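Phosphatidylserine synthase (Haemophilus influenzae, PDB 3HSI) is a phosphatidylserine synthase of the phospholipase D superfamily, an enzyme of phospholipid metabolism built from PLD-like domains. Local coordinates at residues K39-I53 with G66-Q78. Sequence-based numbering, arbitrary orientation.
Sequences KTQIIELIRNAKKRI and GQEILDEIYRVKQ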
# COMPACT_ATOMS: atom_id res chain seq x y z
N LYS C 39 -10.17 21.77 -25.36
CA LYS C 39 -11.16 21.12 -26.18
C LYS C 39 -11.00 21.47 -27.67
O LYS C 39 -11.03 20.61 -28.53
CB LYS C 39 -12.57 21.51 -25.74
CG LYS C 39 -13.62 20.77 -26.56
CD LYS C 39 -15.03 21.10 -26.16
CE LYS C 39 -15.99 20.44 -27.09
NZ LYS C 39 -17.39 20.90 -26.82
N THR C 40 -10.83 22.74 -27.97
CA THR C 40 -10.67 23.13 -29.37
C THR C 40 -9.43 22.50 -30.02
O THR C 40 -9.50 22.00 -31.14
CB THR C 40 -10.63 24.64 -29.45
OG1 THR C 40 -11.76 25.12 -28.71
CG2 THR C 40 -10.72 25.12 -30.92
N GLN C 41 -8.30 22.52 -29.31
CA GLN C 41 -7.08 21.88 -29.79
C GLN C 41 -7.22 20.38 -30.03
O GLN C 41 -6.87 19.90 -31.10
CB GLN C 41 -5.86 22.19 -28.89
CG GLN C 41 -5.19 23.52 -29.19
CD GLN C 41 -5.04 23.81 -30.67
OE1 GLN C 41 -4.46 23.02 -31.41
NE2 GLN C 41 -5.58 24.93 -31.12
N ILE C 42 -7.76 19.64 -29.07
CA ILE C 42 -8.06 18.21 -29.26
C ILE C 42 -8.79 18.00 -30.59
O ILE C 42 -8.33 17.26 -31.43
CB ILE C 42 -8.88 17.60 -28.09
CG1 ILE C 42 -8.06 17.60 -26.81
CG2 ILE C 42 -9.32 16.15 -28.42
CD1 ILE C 42 -8.94 17.45 -25.59
N ILE C 43 -9.91 18.67 -30.77
CA ILE C 43 -10.69 18.54 -31.98
C ILE C 43 -9.91 18.83 -33.28
O ILE C 43 -9.93 18.03 -34.21
CB ILE C 43 -11.96 19.38 -31.92
CG1 ILE C 43 -12.85 18.83 -30.79
CG2 ILE C 43 -12.69 19.35 -33.28
CD1 ILE C 43 -14.15 19.63 -30.55
N GLU C 44 -9.18 19.94 -33.30
CA GLU C 44 -8.40 20.35 -34.46
C GLU C 44 -7.28 19.34 -34.79
O GLU C 44 -6.98 19.03 -35.98
CB GLU C 44 -7.78 21.71 -34.14
CG GLU C 44 -7.28 22.46 -35.31
CD GLU C 44 -6.86 23.88 -34.96
OE1 GLU C 44 -7.11 24.33 -33.82
OE2 GLU C 44 -6.27 24.56 -35.84
N LEU C 45 -6.66 18.83 -33.74
CA LEU C 45 -5.58 17.86 -33.88
C LEU C 45 -6.10 16.49 -34.38
O LEU C 45 -5.43 15.86 -35.23
CB LEU C 45 -4.81 17.70 -32.55
CG LEU C 45 -3.88 18.88 -32.28
CD1 LEU C 45 -3.21 18.69 -30.93
CD2 LEU C 45 -2.85 19.10 -33.43
N ILE C 46 -7.27 16.08 -33.91
CA ILE C 46 -7.88 14.82 -34.36
C ILE C 46 -8.24 14.93 -35.85
O ILE C 46 -7.90 14.03 -36.63
CB ILE C 46 -9.13 14.43 -33.53
CG1 ILE C 46 -8.72 13.97 -32.11
CG2 ILE C 46 -9.94 13.31 -34.21
CD1 ILE C 46 -9.89 13.91 -31.13
N ARG C 47 -8.87 16.05 -36.23
CA ARG C 47 -9.31 16.25 -37.63
C ARG C 47 -8.17 16.28 -38.61
O ARG C 47 -8.36 15.96 -39.78
CB ARG C 47 -10.11 17.54 -37.79
CG ARG C 47 -11.46 17.49 -37.14
CD ARG C 47 -12.18 18.82 -37.10
NE ARG C 47 -13.54 18.60 -36.60
CZ ARG C 47 -14.43 19.56 -36.37
NH1 ARG C 47 -14.14 20.83 -36.56
NH2 ARG C 47 -15.64 19.23 -35.93
N ASN C 48 -7.00 16.69 -38.17
CA ASN C 48 -5.88 16.80 -39.09
C ASN C 48 -4.93 15.62 -39.10
O ASN C 48 -4.07 15.55 -39.97
CB ASN C 48 -5.15 18.12 -38.87
CG ASN C 48 -6.00 19.27 -39.29
OD1 ASN C 48 -6.24 19.46 -40.49
ND2 ASN C 48 -6.54 19.99 -38.32
N ALA C 49 -5.12 14.69 -38.17
CA ALA C 49 -4.25 13.53 -38.04
C ALA C 49 -4.29 12.65 -39.28
O ALA C 49 -5.37 12.38 -39.83
CB ALA C 49 -4.63 12.72 -36.81
N LYS C 50 -3.11 12.22 -39.73
CA LYS C 50 -2.97 11.36 -40.88
C LYS C 50 -2.35 9.99 -40.60
O LYS C 50 -2.61 9.05 -41.32
CB LYS C 50 -2.15 12.07 -41.96
CG LYS C 50 -2.96 12.98 -42.85
CD LYS C 50 -2.64 14.41 -42.53
CE LYS C 50 -3.56 15.39 -43.27
NZ LYS C 50 -3.30 16.76 -42.71
N LYS C 51 -1.53 9.87 -39.56
CA LYS C 51 -0.81 8.63 -39.27
C LYS C 51 -1.23 7.95 -37.98
O LYS C 51 -1.48 6.75 -37.95
CB LYS C 51 0.70 8.91 -39.27
CG LYS C 51 1.21 9.32 -40.68
CD LYS C 51 2.37 10.31 -40.61
CE LYS C 51 3.08 10.39 -41.96
NZ LYS C 51 4.53 10.81 -41.82
N ARG C 52 -1.32 8.70 -36.89
CA ARG C 52 -1.58 8.07 -35.59
C ARG C 52 -2.21 9.02 -34.58
O ARG C 52 -2.04 10.25 -34.68
CB ARG C 52 -0.28 7.53 -34.99
CG ARG C 52 0.69 8.66 -34.56
CD ARG C 52 2.10 8.15 -34.40
NE ARG C 52 3.00 9.28 -34.20
CZ ARG C 52 4.31 9.19 -34.02
NH1 ARG C 52 4.93 8.00 -34.01
NH2 ARG C 52 5.01 10.30 -33.86
N ILE C 53 -2.91 8.41 -33.62
CA ILE C 53 -3.48 9.08 -32.48
C ILE C 53 -3.34 8.17 -31.28
O ILE C 53 -3.98 7.11 -31.22
CB ILE C 53 -4.98 9.44 -32.69
CG1 ILE C 53 -5.14 10.49 -33.82
CG2 ILE C 53 -5.59 9.95 -31.37
CD1 ILE C 53 -6.59 10.70 -34.31
N GLY C 66 -17.19 13.46 -23.89
CA GLY C 66 -16.62 12.16 -24.30
C GLY C 66 -17.11 11.73 -25.67
O GLY C 66 -16.33 11.25 -26.50
N GLN C 67 -18.41 11.93 -25.91
CA GLN C 67 -19.07 11.51 -27.11
C GLN C 67 -18.65 12.36 -28.30
O GLN C 67 -18.43 11.84 -29.39
CB GLN C 67 -20.59 11.59 -26.93
CG GLN C 67 -21.41 11.14 -28.17
CD GLN C 67 -21.34 9.63 -28.41
OE1 GLN C 67 -21.80 8.83 -27.59
NE2 GLN C 67 -20.72 9.22 -29.53
N GLU C 68 -18.55 13.67 -28.09
CA GLU C 68 -18.11 14.58 -29.14
C GLU C 68 -16.68 14.23 -29.55
O GLU C 68 -16.38 14.15 -30.74
CB GLU C 68 -18.18 16.02 -28.65
CG GLU C 68 -18.05 17.03 -29.77
CD GLU C 68 -18.16 18.47 -29.29
OE1 GLU C 68 -18.58 18.72 -28.13
OE2 GLU C 68 -17.82 19.37 -30.10
N ILE C 69 -15.82 13.95 -28.58
CA ILE C 69 -14.44 13.63 -28.94
C ILE C 69 -14.36 12.30 -29.66
O ILE C 69 -13.69 12.20 -30.71
CB ILE C 69 -13.44 13.69 -27.75
CG1 ILE C 69 -13.47 15.07 -27.07
CG2 ILE C 69 -12.02 13.35 -28.20
CD1 ILE C 69 -13.48 16.27 -28.03
N LEU C 70 -15.06 11.29 -29.15
CA LEU C 70 -15.02 9.95 -29.77
C LEU C 70 -15.62 9.98 -31.17
O LEU C 70 -15.12 9.29 -32.07
CB LEU C 70 -15.70 8.93 -28.89
CG LEU C 70 -15.56 7.46 -29.30
CD1 LEU C 70 -14.08 7.12 -29.53
CD2 LEU C 70 -16.18 6.53 -28.25
N ASP C 71 -16.67 10.78 -31.36
CA ASP C 71 -17.23 11.04 -32.69
C ASP C 71 -16.22 11.60 -33.69
O ASP C 71 -16.24 11.20 -34.86
CB ASP C 71 -18.40 12.01 -32.61
CG ASP C 71 -19.64 11.36 -32.09
OD1 ASP C 71 -19.73 10.11 -32.15
OD2 ASP C 71 -20.52 12.09 -31.59
N GLU C 72 -15.38 12.53 -33.24
CA GLU C 72 -14.29 13.06 -34.06
C GLU C 72 -13.31 11.97 -34.49
O GLU C 72 -12.90 11.94 -35.65
CB GLU C 72 -13.54 14.22 -33.39
CG GLU C 72 -14.37 15.48 -33.16
CD GLU C 72 -14.80 16.19 -34.42
OE1 GLU C 72 -14.21 15.98 -35.51
OE2 GLU C 72 -15.77 16.96 -34.33
N ILE C 73 -12.98 11.07 -33.55
CA ILE C 73 -12.07 9.95 -33.82
C ILE C 73 -12.62 9.05 -34.92
O ILE C 73 -11.92 8.73 -35.87
CB ILE C 73 -11.85 9.05 -32.56
CG1 ILE C 73 -11.21 9.84 -31.43
CG2 ILE C 73 -11.00 7.78 -32.92
CD1 ILE C 73 -9.75 10.09 -31.59
N TYR C 74 -13.88 8.63 -34.76
CA TYR C 74 -14.50 7.68 -35.67
C TYR C 74 -14.61 8.31 -37.05
O TYR C 74 -14.45 7.64 -38.05
CB TYR C 74 -15.88 7.24 -35.16
CG TYR C 74 -15.81 6.05 -34.23
CD1 TYR C 74 -15.83 4.74 -34.75
CD2 TYR C 74 -15.75 6.21 -32.86
CE1 TYR C 74 -15.76 3.63 -33.92
CE2 TYR C 74 -15.67 5.10 -32.02
CZ TYR C 74 -15.69 3.81 -32.56
OH TYR C 74 -15.61 2.72 -31.75
N ARG C 75 -14.86 9.61 -37.08
CA ARG C 75 -14.95 10.30 -38.35
C ARG C 75 -13.61 10.26 -39.10
O ARG C 75 -13.59 9.92 -40.29
CB ARG C 75 -15.47 11.73 -38.14
CG ARG C 75 -15.50 12.60 -39.38
CD ARG C 75 -15.90 14.02 -38.97
NE ARG C 75 -15.59 15.09 -39.94
CZ ARG C 75 -14.38 15.58 -40.20
NH1 ARG C 75 -13.28 15.06 -39.62
NH2 ARG C 75 -14.25 16.57 -41.08
N VAL C 76 -12.49 10.55 -38.42
CA VAL C 76 -11.20 10.55 -39.11
C VAL C 76 -10.77 9.14 -39.48
O VAL C 76 -10.17 8.93 -40.54
CB VAL C 76 -10.04 11.29 -38.37
CG1 VAL C 76 -10.28 12.75 -38.42
CG2 VAL C 76 -9.85 10.78 -36.93
N LYS C 77 -11.12 8.21 -38.59
CA LYS C 77 -10.83 6.80 -38.77
C LYS C 77 -11.62 6.20 -39.93
O LYS C 77 -11.13 5.32 -40.62
CB LYS C 77 -11.10 6.05 -37.48
CG LYS C 77 -10.85 4.58 -37.56
CD LYS C 77 -9.36 4.25 -37.71
CE LYS C 77 -9.22 2.83 -38.21
NZ LYS C 77 -7.80 2.41 -38.25
N GLN C 78 -12.83 6.69 -40.16
CA GLN C 78 -13.60 6.22 -41.29
C GLN C 78 -13.09 6.80 -42.63
O GLN C 78 -13.21 6.15 -43.65
CB GLN C 78 -15.13 6.32 -41.07
CG GLN C 78 -15.76 7.69 -41.25
CD GLN C 78 -17.13 7.84 -40.55
OE1 GLN C 78 -17.65 6.90 -39.95
NE2 GLN C 78 -17.70 9.04 -40.64
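The R47 guanidinium turns its NE and NH2 edge to the E72 carboxylate and carries I43 CG2 over the centre of one face, 3.5 Å above its plane. The pair forms a two-bond salt bridge. R47 NE donates to E72 OE1 at 2.9 Å, with an N-H...O angle of 162°. R47 NH2 donates to E72 OE2 at 2.8 Å and is more bent. The grip is side-on, one nitrogen to each oxygen, but the two planes lie 64° apart, and NE meets OE1 from above the carboxylate plane. The E72 chain bends at its second torsion, and its carboxylate lies beside I43 and R47. R75 NH1 packs against R47 CG on the same polar border.

K39 has an extended chain, and its NZ forms a salt bridge with E68 OE1 at 2.8 Å, on the syn side, though well out of the carboxylate plane. Q166 also accepts a bond from K39 NZ, so the ammonium has a second partner.

Next to the charged pairs, I46 sits as a knob among I69, E72, I73 and V76. Its CD1 touches I69 CG2 at 3.7 Å, and its CG2 lies against V76 CG2. I42 and I43 extend this apolar seam along I69. I53, on the strand, adds looser contacts to I73 and V76. F148 of strand 146-148 touches both I46 and I53.

The axes of 39-48 and 66-78 run nearly parallel, 13° apart and 9.0 Å at closest approach. Helix 64-79 is the crossover of the beta-alpha-beta unit 52-56, 64-79, 84-90. Helix 35-48 packs beside it, an arrangement typical of the alpha/beta layering of the PLD fold.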